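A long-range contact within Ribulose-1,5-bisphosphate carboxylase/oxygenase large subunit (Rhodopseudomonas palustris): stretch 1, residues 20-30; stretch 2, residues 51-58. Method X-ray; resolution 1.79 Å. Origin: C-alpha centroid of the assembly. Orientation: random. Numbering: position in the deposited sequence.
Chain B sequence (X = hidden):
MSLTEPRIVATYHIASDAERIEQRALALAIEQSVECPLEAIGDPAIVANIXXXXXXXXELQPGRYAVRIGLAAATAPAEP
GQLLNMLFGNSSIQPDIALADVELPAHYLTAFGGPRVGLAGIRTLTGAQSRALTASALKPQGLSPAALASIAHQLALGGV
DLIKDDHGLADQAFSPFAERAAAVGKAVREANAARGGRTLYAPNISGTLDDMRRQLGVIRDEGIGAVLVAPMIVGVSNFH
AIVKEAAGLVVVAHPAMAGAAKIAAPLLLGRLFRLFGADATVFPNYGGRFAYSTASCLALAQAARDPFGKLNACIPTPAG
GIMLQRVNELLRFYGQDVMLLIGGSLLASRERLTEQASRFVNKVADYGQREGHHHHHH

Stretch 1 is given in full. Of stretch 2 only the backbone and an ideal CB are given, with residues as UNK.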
# COMPACT_ATOMS: atom_id res chain seq x y z
N ARG B 20 -28.07 12.97 3.58
CA ARG B 20 -27.09 12.32 4.44
C ARG B 20 -25.67 12.87 4.28
O ARG B 20 -24.78 12.50 5.05
CB ARG B 20 -27.10 10.80 4.20
CG ARG B 20 -28.35 10.10 4.72
CD ARG B 20 -28.44 8.63 4.28
NE ARG B 20 -27.42 7.78 4.89
CZ ARG B 20 -27.52 6.46 5.00
NH1 ARG B 20 -28.60 5.83 4.55
NH2 ARG B 20 -26.55 5.75 5.56
N ILE B 21 -25.46 13.75 3.31
CA ILE B 21 -24.12 14.29 3.04
C ILE B 21 -23.54 15.07 4.21
O ILE B 21 -22.37 14.90 4.56
CB ILE B 21 -24.07 15.15 1.74
CG1 ILE B 21 -22.66 15.73 1.55
CG2 ILE B 21 -25.10 16.26 1.78
CD1 ILE B 21 -21.55 14.68 1.53
N GLU B 22 -24.34 15.93 4.83
CA GLU B 22 -23.89 16.67 6.01
C GLU B 22 -23.43 15.72 7.11
O GLU B 22 -22.34 15.88 7.66
CB GLU B 22 -24.97 17.61 6.52
CG GLU B 22 -25.20 18.84 5.65
CD GLU B 22 -23.98 19.74 5.58
OE1 GLU B 22 -23.03 19.54 6.36
OE2 GLU B 22 -23.97 20.66 4.73
N GLN B 23 -24.26 14.72 7.42
CA GLN B 23 -23.92 13.69 8.40
C GLN B 23 -22.69 12.89 7.99
O GLN B 23 -21.77 12.67 8.78
CB GLN B 23 -25.11 12.74 8.60
CG GLN B 23 -24.79 11.47 9.39
CD GLN B 23 -25.97 10.51 9.47
OE1 GLN B 23 -26.56 10.13 8.44
NE2 GLN B 23 -26.33 10.10 10.68
N ARG B 24 -22.68 12.44 6.74
CA ARG B 24 -21.54 11.71 6.20
C ARG B 24 -20.25 12.52 6.34
O ARG B 24 -19.20 11.97 6.68
CB ARG B 24 -21.77 11.36 4.74
CG ARG B 24 -20.65 10.55 4.13
CD ARG B 24 -20.51 9.20 4.84
NE ARG B 24 -19.43 8.40 4.26
CZ ARG B 24 -18.15 8.52 4.60
NH1 ARG B 24 -17.78 9.40 5.52
NH2 ARG B 24 -17.24 7.75 4.02
N ALA B 25 -20.32 13.82 6.09
CA ALA B 25 -19.13 14.64 6.18
C ALA B 25 -18.58 14.69 7.60
O ALA B 25 -17.38 14.61 7.81
CB ALA B 25 -19.38 16.05 5.64
N LEU B 26 -19.48 14.80 8.59
CA LEU B 26 -19.05 14.85 9.98
C LEU B 26 -18.41 13.52 10.37
O LEU B 26 -17.36 13.49 11.02
CB LEU B 26 -20.24 15.12 10.90
CG LEU B 26 -19.87 15.65 12.28
CD1 LEU B 26 -19.35 17.07 12.18
CD2 LEU B 26 -21.07 15.58 13.22
N ALA B 27 -19.05 12.43 9.97
CA ALA B 27 -18.54 11.10 10.27
C ALA B 27 -17.14 10.91 9.68
O ALA B 27 -16.28 10.26 10.29
CB ALA B 27 -19.51 10.04 9.74
N LEU B 28 -16.94 11.46 8.49
CA LEU B 28 -15.63 11.46 7.84
C LEU B 28 -14.60 12.22 8.68
O LEU B 28 -13.48 11.75 8.89
CB LEU B 28 -15.72 12.05 6.44
CG LEU B 28 -14.41 12.51 5.81
CD1 LEU B 28 -13.43 11.35 5.67
CD2 LEU B 28 -14.66 13.17 4.46
N ALA B 29 -14.99 13.40 9.17
CA ALA B 29 -14.09 14.19 10.01
C ALA B 29 -13.63 13.39 11.22
O ALA B 29 -12.44 13.42 11.58
CB ALA B 29 -14.76 15.49 10.44
N ILE B 30 -14.57 12.67 11.84
CA ILE B 30 -14.28 11.80 12.97
C ILE B 30 -13.37 10.62 12.59
O ILE B 30 -12.35 10.38 13.24
CB ILE B 30 -15.58 11.22 13.60
CG1 ILE B 30 -16.51 12.35 14.05
CG2 ILE B 30 -15.25 10.34 14.78
CD1 ILE B 30 -15.93 13.23 15.11
N UNK B 51 -10.10 16.73 17.01
CA UNK B 51 -11.21 16.32 16.15
C UNK B 51 -11.13 17.07 14.81
O UNK B 51 -10.80 18.25 14.76
CB UNK B 51 -12.55 16.58 16.84
N UNK B 52 -11.41 16.37 13.71
CA UNK B 52 -11.35 17.01 12.40
C UNK B 52 -12.51 17.96 12.20
O UNK B 52 -13.62 17.71 12.69
CB UNK B 52 -11.34 15.96 11.29
N UNK B 53 -12.26 19.06 11.50
CA UNK B 53 -13.32 20.01 11.20
C UNK B 53 -13.80 19.84 9.77
O UNK B 53 -12.99 19.69 8.86
CB UNK B 53 -12.84 21.44 11.43
N UNK B 54 -15.11 19.89 9.57
CA UNK B 54 -15.65 20.01 8.22
C UNK B 54 -15.57 21.48 7.81
O UNK B 54 -16.38 22.30 8.25
CB UNK B 54 -17.09 19.49 8.15
N UNK B 55 -14.58 21.82 6.99
CA UNK B 55 -14.38 23.19 6.55
C UNK B 55 -15.43 23.59 5.52
O UNK B 55 -15.89 24.73 5.50
CB UNK B 55 -12.97 23.36 5.97
N UNK B 56 -15.80 22.64 4.67
CA UNK B 56 -16.70 22.95 3.57
C UNK B 56 -17.35 21.72 2.96
O UNK B 56 -16.78 20.63 2.95
CB UNK B 56 -15.94 23.71 2.48
N UNK B 57 -18.56 21.91 2.44
CA UNK B 57 -19.25 20.90 1.66
C UNK B 57 -19.82 21.53 0.39
O UNK B 57 -20.61 22.47 0.46
CB UNK B 57 -20.36 20.24 2.49
N UNK B 58 -19.41 21.02 -0.76
CA UNK B 58 -19.87 21.56 -2.03
C UNK B 58 -20.42 20.47 -2.93
O UNK B 58 -19.99 19.31 -2.86
CB UNK B 58 -18.73 22.30 -2.74

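Helix 20-30 runs past strand 53-58 at an angle of 130° between their N-to-C directions, with a closest approach of 7.7 Å between axes. Rising order in one stretch therefore roughly matches falling order in the other, and the second stretch begins near the end of the helical segment and finishes near its start.

At position 51 the CA-to-CB bond points sideways, and the ideal CB lies 5.1 Å from Ile30 CD1. That methyl offers a greasy surface but no polar partner, so a medium aliphatic side chain would suit, whether valine, isoleucine or leucine. The residue is Val51. With chi1 in the t well its CG1 lies 3.8 Å from Ile30 CD1, a simple apolar contact made by the far end of an isoleucine whose own CA-to-CB bond points away.

Position 52 is the most constrained. Its CA lies 4.6 Å from the CA of Ala29, and an ideal CB would sit 2.8 Å from Ala29 O, a clash. Phi and psi of -73° and 145° are open to any L-residue, so the backbone conformation does not call for glycine; the crowding does. Gly52 is found here. Its bare CA permits the close approach, and its carbonyl O lies 3.4 Å from Ala29 CB, a packing contact.

Position 53 points away, and its ideal CB has nothing of the helix within 5.5 Å. A polar or charged residue is easily accommodated. Arg53 is found, and its side chain makes no contact with the helix.

Position 54 points toward the helix, its ideal CB 4.8 Å from Ala25 CB and 5.2 Å from both Ala29 CB and Leu26 CD1. Two alanines one helical turn apart leave a shallow groove, flanked by a leucine; valine or isoleucine would suit both this groove and the extended backbone. Val54 fills it. Val54 CG2 lies 4.0 Å from Ala29 CB, 4.3 Å from Leu26 CD1 and 3.5 Å from Ala25 O, and both CG1 and CG2 lie 4.2 Å from Ala25 CB. Ala25 O is already engaged by the helical hydrogen bond from Ala29 N, so a methyl beside it deprives it of nothing.

Positions 55 and 56 are out of the helix's reach, so polar residues are natural candidates. They are Glu55 and Asp56. Glu55 OE1 forms a long salt bridge with Arg53 NE at 3.8 Å, an attraction of charges only, since no N-H points at the oxygen.

Position 57 again points toward the helix. Its ideal CB is 4.3 Å from Glu22 OE2, which might invite a donor or a positive charge, but Ile21 CG1 at 5.2 Å and Ala25 CB at 5.3 Å favor a branched aliphatic. Val57 takes the apolar option: its CG1 meets Ile21 CG1 at 3.8 Å, while its CG2 reaches Ala25 CB at 4.2 Å and packs 4.1 Å from Glu22 OE1.

Position 58 points away, leaving the choice open as far as this helix is concerned; Ala58 makes no contact with it.

Stretch 2, residues 51-58: VGRVEDVA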
# COMPACT_ATOMS: atom_id res chain seq x y z
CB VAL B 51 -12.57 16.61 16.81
CG1 VAL B 51 -13.70 16.19 15.90
CG2 VAL B 51 -12.67 15.88 18.16
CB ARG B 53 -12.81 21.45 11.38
CG ARG B 53 -12.30 21.77 12.78
CD ARG B 53 -12.02 23.26 12.94
NE ARG B 53 -10.95 23.73 12.07
CZ ARG B 53 -10.42 24.95 12.13
NH1 ARG B 53 -10.85 25.81 13.04
NH2 ARG B 53 -9.45 25.30 11.30
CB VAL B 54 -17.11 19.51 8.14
CG1 VAL B 54 -17.66 19.68 6.73
CG2 VAL B 54 -17.20 18.05 8.59
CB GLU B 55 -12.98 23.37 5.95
CG GLU B 55 -11.86 23.27 6.96
CD GLU B 55 -11.57 24.59 7.64
OE1 GLU B 55 -12.22 24.89 8.67
OE2 GLU B 55 -10.70 25.33 7.14
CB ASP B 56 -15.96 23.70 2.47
CG ASP B 56 -16.89 24.30 1.44
OD1 ASP B 56 -17.75 25.12 1.83
OD2 ASP B 56 -16.78 23.94 0.24
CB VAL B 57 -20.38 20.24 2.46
CG1 VAL B 57 -20.99 19.10 1.66
CG2 VAL B 57 -19.87 19.74 3.80
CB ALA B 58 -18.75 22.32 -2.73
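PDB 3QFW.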